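Local coordinates for biofilm-surface layer protein A (Bacillus subtilis, PDB 4BHU) that self-polymerises into a stable, mechanically resistant layer on the biofilm surface, making the biofilm hydrophobic and shaping complex colonies, at residues G38-T43 and A106-L111; P97-Y102 and V125-T130; Y29-L34 and A78-G83. The protein carries 1 engineered substitution. All coordinates share one frame; numbering follows the deposited sequence.

Contact 1: residues G38-T43 and A106-L111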
# COMPACT_ATOMS: atom_id res chain seq x y z
N GLY C 38 4.36 -17.29 6.28
CA GLY C 38 4.69 -18.64 6.67
C GLY C 38 6.04 -19.11 6.15
O GLY C 38 6.94 -18.31 5.94
N VAL C 39 6.15 -20.41 5.87
CA VAL C 39 7.44 -21.04 5.58
C VAL C 39 7.97 -20.74 4.19
O VAL C 39 7.26 -20.89 3.20
CB VAL C 39 7.35 -22.58 5.72
CG1 VAL C 39 8.66 -23.21 5.31
CG2 VAL C 39 6.95 -22.99 7.14
N MSE C 40 9.24 -20.30 4.12
CA MSE C 40 10.01 -20.24 2.88
C MSE C 40 11.25 -21.10 3.10
O MSE C 40 11.77 -21.17 4.20
CB MSE C 40 10.48 -18.82 2.59
CG MSE C 40 9.46 -17.77 2.90
SE MSE C 40 8.71 -17.26 1.20
CE MSE C 40 7.11 -16.17 1.72
N GLU C 41 11.72 -21.75 2.05
CA GLU C 41 12.78 -22.74 2.21
C GLU C 41 13.81 -22.68 1.08
O GLU C 41 13.43 -22.68 -0.09
CB GLU C 41 12.10 -24.11 2.27
CG GLU C 41 12.95 -25.33 2.30
CD GLU C 41 12.08 -26.59 2.36
OE1 GLU C 41 11.35 -26.73 3.35
OE2 GLU C 41 12.12 -27.42 1.41
N PHE C 42 15.10 -22.64 1.43
CA PHE C 42 16.19 -22.76 0.48
C PHE C 42 16.71 -24.20 0.47
O PHE C 42 16.77 -24.84 1.51
CB PHE C 42 17.39 -21.86 0.87
CG PHE C 42 17.16 -20.38 0.75
CD1 PHE C 42 16.46 -19.69 1.73
CD2 PHE C 42 17.70 -19.67 -0.31
CE1 PHE C 42 16.29 -18.30 1.63
CE2 PHE C 42 17.54 -18.30 -0.42
CZ PHE C 42 16.85 -17.61 0.57
N THR C 43 17.10 -24.68 -0.71
CA THR C 43 17.70 -26.01 -0.89
C THR C 43 19.05 -25.83 -1.55
O THR C 43 19.15 -25.17 -2.58
CB THR C 43 16.85 -26.91 -1.80
OG1 THR C 43 15.51 -26.97 -1.32
CG2 THR C 43 17.42 -28.34 -1.88
N ALA C 106 14.92 -22.04 -4.16
CA ALA C 106 14.18 -21.44 -3.06
C ALA C 106 12.71 -21.55 -3.38
O ALA C 106 12.31 -21.37 -4.54
CB ALA C 106 14.61 -19.99 -2.87
N GLU C 107 11.93 -21.92 -2.37
CA GLU C 107 10.53 -22.23 -2.53
C GLU C 107 9.65 -21.64 -1.45
O GLU C 107 10.03 -21.55 -0.29
CB GLU C 107 10.30 -23.73 -2.53
CG GLU C 107 8.94 -24.08 -3.12
CD GLU C 107 8.75 -25.58 -3.27
OE1 GLU C 107 9.70 -26.33 -2.97
OE2 GLU C 107 7.64 -25.99 -3.68
N ASN C 108 8.46 -21.24 -1.87
CA ASN C 108 7.45 -20.65 -1.02
C ASN C 108 6.48 -21.74 -0.59
O ASN C 108 5.74 -22.29 -1.39
CB ASN C 108 6.73 -19.56 -1.82
CG ASN C 108 5.70 -18.79 -1.00
OD1 ASN C 108 5.31 -19.20 0.09
ND2 ASN C 108 5.28 -17.64 -1.52
N LYS C 109 6.51 -22.07 0.69
CA LYS C 109 5.59 -23.05 1.24
C LYS C 109 4.64 -22.42 2.25
O LYS C 109 4.19 -23.07 3.19
CB LYS C 109 6.40 -24.16 1.89
CG LYS C 109 7.43 -24.75 0.93
CD LYS C 109 8.24 -25.86 1.61
CE LYS C 109 7.46 -27.14 1.63
NZ LYS C 109 7.48 -27.79 0.28
N SER C 110 4.33 -21.15 2.04
CA SER C 110 3.56 -20.38 3.03
C SER C 110 2.09 -20.26 2.67
O SER C 110 1.70 -20.72 1.61
CB SER C 110 4.17 -18.99 3.17
OG SER C 110 3.88 -18.19 2.04
N LEU C 111 1.29 -19.65 3.53
CA LEU C 111 -0.02 -19.17 3.10
C LEU C 111 0.26 -18.02 2.14
O LEU C 111 1.00 -17.11 2.46
CB LEU C 111 -0.86 -18.67 4.28
CG LEU C 111 -1.07 -19.61 5.46
CD1 LEU C 111 -1.49 -18.82 6.70
CD2 LEU C 111 -2.11 -20.69 5.13
O HOH W 1 3.67 -21.93 6.40
O HOH W 2 11.87 -26.64 -1.78

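Contact 2: residues P97-Y102 and V125-T130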
# COMPACT_ATOMS: atom_id res chain seq x y z
N PRO C 97 33.66 -26.31 -3.78
CA PRO C 97 33.81 -27.69 -4.25
C PRO C 97 34.45 -27.74 -5.64
O PRO C 97 34.91 -26.72 -6.14
CB PRO C 97 32.35 -28.18 -4.30
CG PRO C 97 31.56 -26.94 -4.65
CD PRO C 97 32.28 -25.81 -3.92
N ALA C 98 34.46 -28.93 -6.26
CA ALA C 98 35.02 -29.11 -7.60
C ALA C 98 34.40 -28.19 -8.62
O ALA C 98 33.21 -27.90 -8.58
CB ALA C 98 34.81 -30.57 -8.05
N ALA C 99 35.22 -27.76 -9.57
CA ALA C 99 34.75 -26.94 -10.65
C ALA C 99 33.53 -27.56 -11.33
O ALA C 99 33.45 -28.78 -11.55
CB ALA C 99 35.85 -26.69 -11.65
N GLY C 100 32.55 -26.72 -11.63
CA GLY C 100 31.33 -27.16 -12.27
C GLY C 100 30.25 -26.12 -11.99
O GLY C 100 30.52 -25.07 -11.38
N THR C 101 29.03 -26.41 -12.43
CA THR C 101 27.88 -25.53 -12.20
C THR C 101 27.02 -26.10 -11.08
O THR C 101 26.74 -27.31 -11.05
CB THR C 101 27.05 -25.46 -13.49
OG1 THR C 101 27.84 -24.85 -14.51
CG2 THR C 101 25.77 -24.65 -13.27
N TYR C 102 26.61 -25.23 -10.15
CA TYR C 102 25.87 -25.63 -8.96
C TYR C 102 24.57 -24.85 -8.87
O TYR C 102 24.60 -23.63 -8.95
CB TYR C 102 26.70 -25.41 -7.70
CG TYR C 102 27.90 -26.34 -7.62
CD1 TYR C 102 29.07 -26.03 -8.29
CD2 TYR C 102 27.83 -27.53 -6.90
CE1 TYR C 102 30.18 -26.91 -8.26
CE2 TYR C 102 28.93 -28.41 -6.87
CZ TYR C 102 30.09 -28.09 -7.53
OH TYR C 102 31.16 -28.96 -7.48
N VAL C 125 31.71 -22.61 -10.45
CA VAL C 125 32.98 -22.66 -9.75
C VAL C 125 34.05 -22.95 -10.80
O VAL C 125 33.94 -23.93 -11.54
CB VAL C 125 32.97 -23.76 -8.67
CG1 VAL C 125 34.36 -23.89 -8.00
CG2 VAL C 125 31.89 -23.45 -7.60
N ALA C 126 35.07 -22.09 -10.86
CA ALA C 126 36.13 -22.17 -11.85
C ALA C 126 37.19 -23.25 -11.53
O ALA C 126 37.40 -23.61 -10.38
CB ALA C 126 36.81 -20.81 -11.97
N LYS C 127 37.83 -23.76 -12.58
CA LYS C 127 38.95 -24.67 -12.42
C LYS C 127 40.16 -23.89 -11.93
O LYS C 127 40.36 -22.75 -12.32
CB LYS C 127 39.34 -25.28 -13.76
CG LYS C 127 38.41 -26.39 -14.23
CD LYS C 127 38.73 -26.75 -15.67
CE LYS C 127 40.19 -27.16 -15.85
NZ LYS C 127 40.58 -27.39 -17.28
N ARG C 128 40.97 -24.48 -11.07
CA ARG C 128 42.23 -23.81 -10.77
C ARG C 128 43.20 -23.79 -11.97
O ARG C 128 43.23 -24.69 -12.81
CB ARG C 128 42.87 -24.35 -9.52
CG ARG C 128 43.16 -25.79 -9.53
CD ARG C 128 43.30 -26.21 -8.08
NE ARG C 128 43.67 -25.10 -7.20
CZ ARG C 128 44.92 -24.71 -6.92
NH1 ARG C 128 45.97 -25.34 -7.47
NH2 ARG C 128 45.14 -23.71 -6.07
N SER C 129 43.93 -22.70 -12.07
CA SER C 129 44.77 -22.45 -13.23
C SER C 129 46.09 -23.19 -13.09
O SER C 129 46.48 -23.59 -11.98
CB SER C 129 45.02 -20.95 -13.39
OG SER C 129 45.60 -20.43 -12.21
N THR C 130 46.77 -23.37 -14.21
CA THR C 130 48.04 -24.09 -14.24
C THR C 130 49.14 -23.23 -14.86
O THR C 130 48.85 -22.16 -15.43
CB THR C 130 47.89 -25.37 -15.07
OG1 THR C 130 47.56 -25.01 -16.41
CG2 THR C 130 46.81 -26.26 -14.48

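Contact 3: residues Y29-L34 and A78-G83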
# COMPACT_ATOMS: atom_id res chain seq x y z
N TYR C 29 16.58 -14.20 -2.73
CA TYR C 29 15.29 -14.77 -3.09
C TYR C 29 14.19 -13.74 -2.90
O TYR C 29 14.07 -13.14 -1.83
CB TYR C 29 15.02 -15.94 -2.18
CG TYR C 29 13.66 -16.60 -2.27
CD1 TYR C 29 13.11 -16.97 -3.50
CD2 TYR C 29 12.97 -16.96 -1.13
CE1 TYR C 29 11.91 -17.60 -3.59
CE2 TYR C 29 11.73 -17.62 -1.21
CZ TYR C 29 11.23 -17.95 -2.45
OH TYR C 29 10.06 -18.62 -2.57
N ARG C 30 13.38 -13.59 -3.95
CA ARG C 30 12.18 -12.78 -3.91
C ARG C 30 11.01 -13.66 -4.27
O ARG C 30 10.89 -14.09 -5.43
CB ARG C 30 12.28 -11.68 -4.92
CG ARG C 30 13.09 -10.57 -4.46
CD ARG C 30 12.21 -9.28 -4.36
NE ARG C 30 13.15 -8.23 -4.07
CZ ARG C 30 12.86 -7.00 -3.77
NH1 ARG C 30 11.58 -6.60 -3.72
NH2 ARG C 30 13.87 -6.17 -3.55
N PRO C 31 10.20 -14.00 -3.28
CA PRO C 31 9.02 -14.83 -3.55
C PRO C 31 8.04 -14.12 -4.47
O PRO C 31 7.31 -14.79 -5.21
CB PRO C 31 8.45 -15.13 -2.16
CG PRO C 31 9.07 -14.16 -1.25
CD PRO C 31 10.40 -13.78 -1.84
N ASN C 32 8.05 -12.79 -4.47
CA ASN C 32 7.31 -12.01 -5.46
C ASN C 32 5.82 -12.30 -5.44
O ASN C 32 5.21 -12.60 -6.48
CB ASN C 32 7.87 -12.23 -6.88
CG ASN C 32 7.44 -11.13 -7.85
OD1 ASN C 32 7.18 -9.99 -7.43
ND2 ASN C 32 7.31 -11.47 -9.14
N THR C 33 5.23 -12.20 -4.26
CA THR C 33 3.82 -12.47 -4.12
C THR C 33 3.07 -11.22 -3.67
O THR C 33 3.65 -10.24 -3.16
CB THR C 33 3.52 -13.60 -3.11
OG1 THR C 33 3.89 -13.18 -1.78
CG2 THR C 33 4.25 -14.91 -3.47
N LEU C 34 1.76 -11.28 -3.80
CA LEU C 34 0.92 -10.20 -3.32
C LEU C 34 0.96 -10.15 -1.80
O LEU C 34 1.16 -9.09 -1.21
CB LEU C 34 -0.49 -10.35 -3.82
CG LEU C 34 -0.71 -9.91 -5.26
CD1 LEU C 34 -2.17 -10.12 -5.62
CD2 LEU C 34 -0.29 -8.47 -5.47
N ALA C 78 8.13 -16.17 7.40
CA ALA C 78 8.42 -15.14 6.45
C ALA C 78 7.15 -14.34 6.17
O ALA C 78 6.04 -14.85 6.34
CB ALA C 78 8.91 -15.72 5.17
N LEU C 79 7.36 -13.11 5.73
CA LEU C 79 6.26 -12.21 5.34
C LEU C 79 6.63 -11.61 3.99
O LEU C 79 7.80 -11.27 3.75
CB LEU C 79 6.07 -11.13 6.40
CG LEU C 79 4.93 -10.11 6.20
CD1 LEU C 79 3.60 -10.83 6.25
CD2 LEU C 79 5.04 -9.07 7.32
N ASP C 80 5.64 -11.51 3.10
CA ASP C 80 5.80 -10.85 1.83
C ASP C 80 4.55 -10.02 1.60
O ASP C 80 3.44 -10.44 1.99
CB ASP C 80 5.95 -11.88 0.68
CG ASP C 80 6.44 -11.25 -0.62
OD1 ASP C 80 7.05 -10.17 -0.59
OD2 ASP C 80 6.26 -11.87 -1.71
N LEU C 81 4.75 -8.89 0.95
CA LEU C 81 3.68 -7.95 0.59
C LEU C 81 4.10 -7.23 -0.69
O LEU C 81 5.19 -6.65 -0.76
CB LEU C 81 3.47 -6.94 1.73
CG LEU C 81 2.45 -5.83 1.43
CD1 LEU C 81 1.08 -6.40 1.33
CD2 LEU C 81 2.51 -4.73 2.49
N LEU C 82 3.28 -7.34 -1.74
CA LEU C 82 3.51 -6.61 -2.98
C LEU C 82 4.85 -6.88 -3.64
O LEU C 82 5.38 -6.06 -4.37
CB LEU C 82 3.27 -5.10 -2.78
CG LEU C 82 1.87 -4.74 -2.27
CD1 LEU C 82 1.72 -3.26 -1.87
CD2 LEU C 82 0.79 -5.13 -3.28
N GLY C 83 5.40 -8.07 -3.43
CA GLY C 83 6.67 -8.41 -4.01
C GLY C 83 7.84 -7.65 -3.40
O GLY C 83 8.93 -7.63 -3.98
O HOH W 3 9.04 -10.80 -2.76
O HOH W 4 9.67 -9.34 -6.27

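Contact 1: residues G38-T43 and A106-L111
The antiparallel pairing of strands 39-43 and 106-109, part of the immunoglobulin-like sandwich of this protein, brings M40 opposite N108, E41 opposite E107 and F42 opposite A106. The short axes run 4.7 Å apart with N-to-C directions 158° apart. E41 and E107 form the regular hydrogen-bonded pair: E41 N donates to E107 O at 2.9 Å and E107 N to E41 O at 2.8 Å. On the face of M40, F42, A106 and N108 the packing is largely apolar. The A106 methyl sits over one face of the F42 ring, CB to CD2 4.0 Å. M40, a selenomethionine, lies alongside N108 and points the same way, with SE 4.0 Å from N108 CG; its chain bends at chi2 (-103°), which carries CE past the amide to 3.8 Å from S110 OG. N108 OD1 accepts from S110 N (2.9 Å), which makes an Asx turn, and from S110 OG on a lone pair in the carbonyl plane; together they fix the amide's rotation where the chain turns its corner. The other face, beyond V39, carries the charged E41, E107 and K109. The extended E41 chain is crossed by K109, whose CD approaches E41 OE1 at 3.7 Å while its ammonium stays out of contact; the salt bridge of E41 goes to R74 on strand 72-81. Strand 39-43 is flanked by strand 72-81 as well as by 100-109, which pairs in turn with strand 119-125 through A106 and A119, while Y29 and L27 of strand 22-30 and L8 of strand 7-12 pack against the apolar face from the other layer.

Contact 2: residues P97-Y102 and V125-T130
Y102 and V125 cross obliquely at the start of strand 100-109, where the sequence P97-A98-A99-G100-T101-Y102 forms a tyrosine corner, a motif of Greek-key and immunoglobulin-like sandwiches. The tyrosine folds back over its own loop: Y102 OH donates to A98 O, four residues earlier, at 2.6 Å, meeting a lone pair in the carbonyl plane while A98 O in turn lies in the plane of the ring at its edge. With Y102 CG beside the backbone N (chi1 -68°), the ring runs back along the strand to reach that carbonyl. V125 fills the angle of the loop and is buried although the contact itself lies near the surface. Its two methyls divide the work: CG2 is 3.9 Å from both Y102 CD1 and Y102 CE1, at an oblique pitch to the ring, and also nears the P97 ring, whereas CG1, anti to the backbone N (chi1 175°), comes within 3.4 Å of P97 O. Within these segments the backbones pair at G100 and V125, an antiparallel hydrogen-bonded pair. V125 N donates to G100 O at 2.9 Å; G100 N returns a longer bond, 3.1 Å, to V125 O. G100 has a phi of 159°, at which a CB would collide with the preceding carbonyl. F48, from a loop of the same chain, meets the Y102 ring edge to face. Beyond V125 the tail leaves the sheet, and E19 receives the R128 amide. The last touch across the contact is aliphatic, the methyl of A99 lying 3.6 Å from K127 CG.

Contact 3: residues Y29-L34 and A78-G83
T33 and L34 offer successive carbonyls to the turn that ends strand 78-81: L34 O accepts from L82 N at 2.8 Å, and T33 O accepts from G83 N at 2.8 Å. L82 and G83 both have positive phi. The side chain that does most of the joining is D80. Its CG is anti to the backbone N (chi1 -167°), which sends the carboxylate across to the loop, where OD2 accepts from T33 N nearly along its C-O axis at 2.8 Å and from T33 OG1 at 2.7 Å. Both donors come from the same face of the carboxylate plane. The T33 hydroxyl is also hydrogen-bonded to S36 OG, and P31 CG rests against D80 OD2 at 3.7 Å. A water joins D80 OD1 (3.0 Å) to N32 N, and OD1 also accepts from G85 N. Farther along, R30 NH1 points at a lone pair of G83 O at 2.9 Å, with the oxygen 1° out of the guanidinium plane; R30 NH2 makes a salt bridge to E86. L34 CD2 and L82 CD2 touch in one of the two conformers of L34, and L34 of a neighbouring subunit packs on L82. In this buried junction between strand ends, so many donors on one carboxylate are consistent with D80 being ionised, its charge probably compensated by backbone N-H groups, a hydroxyl and water, with R30 NH1 too far (6.6 Å from OD1) to pair with it directly.

Contacts 1 and 3 adjoin, their centres 11 Å apart: A78 of strand 72-81 bonds to G38, and Y29 packs on both strands of contact 1. Contact 2 is at the opposite end of the same sheet, about 30 Å from contact 1 between centres, yet shares strand 100-109 with it. Contact 3 is buried and the most polar, held by a carboxylate, an arginine and turn amides. Contact 1 is partly buried, a sheet ladder dividing an apolar face from a charged one. Contact 2 is a surface contact, in which V125 packs against a tyrosine corner. L111, in contact 1, packs on L79 of another subunit, a contact 3 residue, consistent with this family's leucine-rich hydrophobic cap.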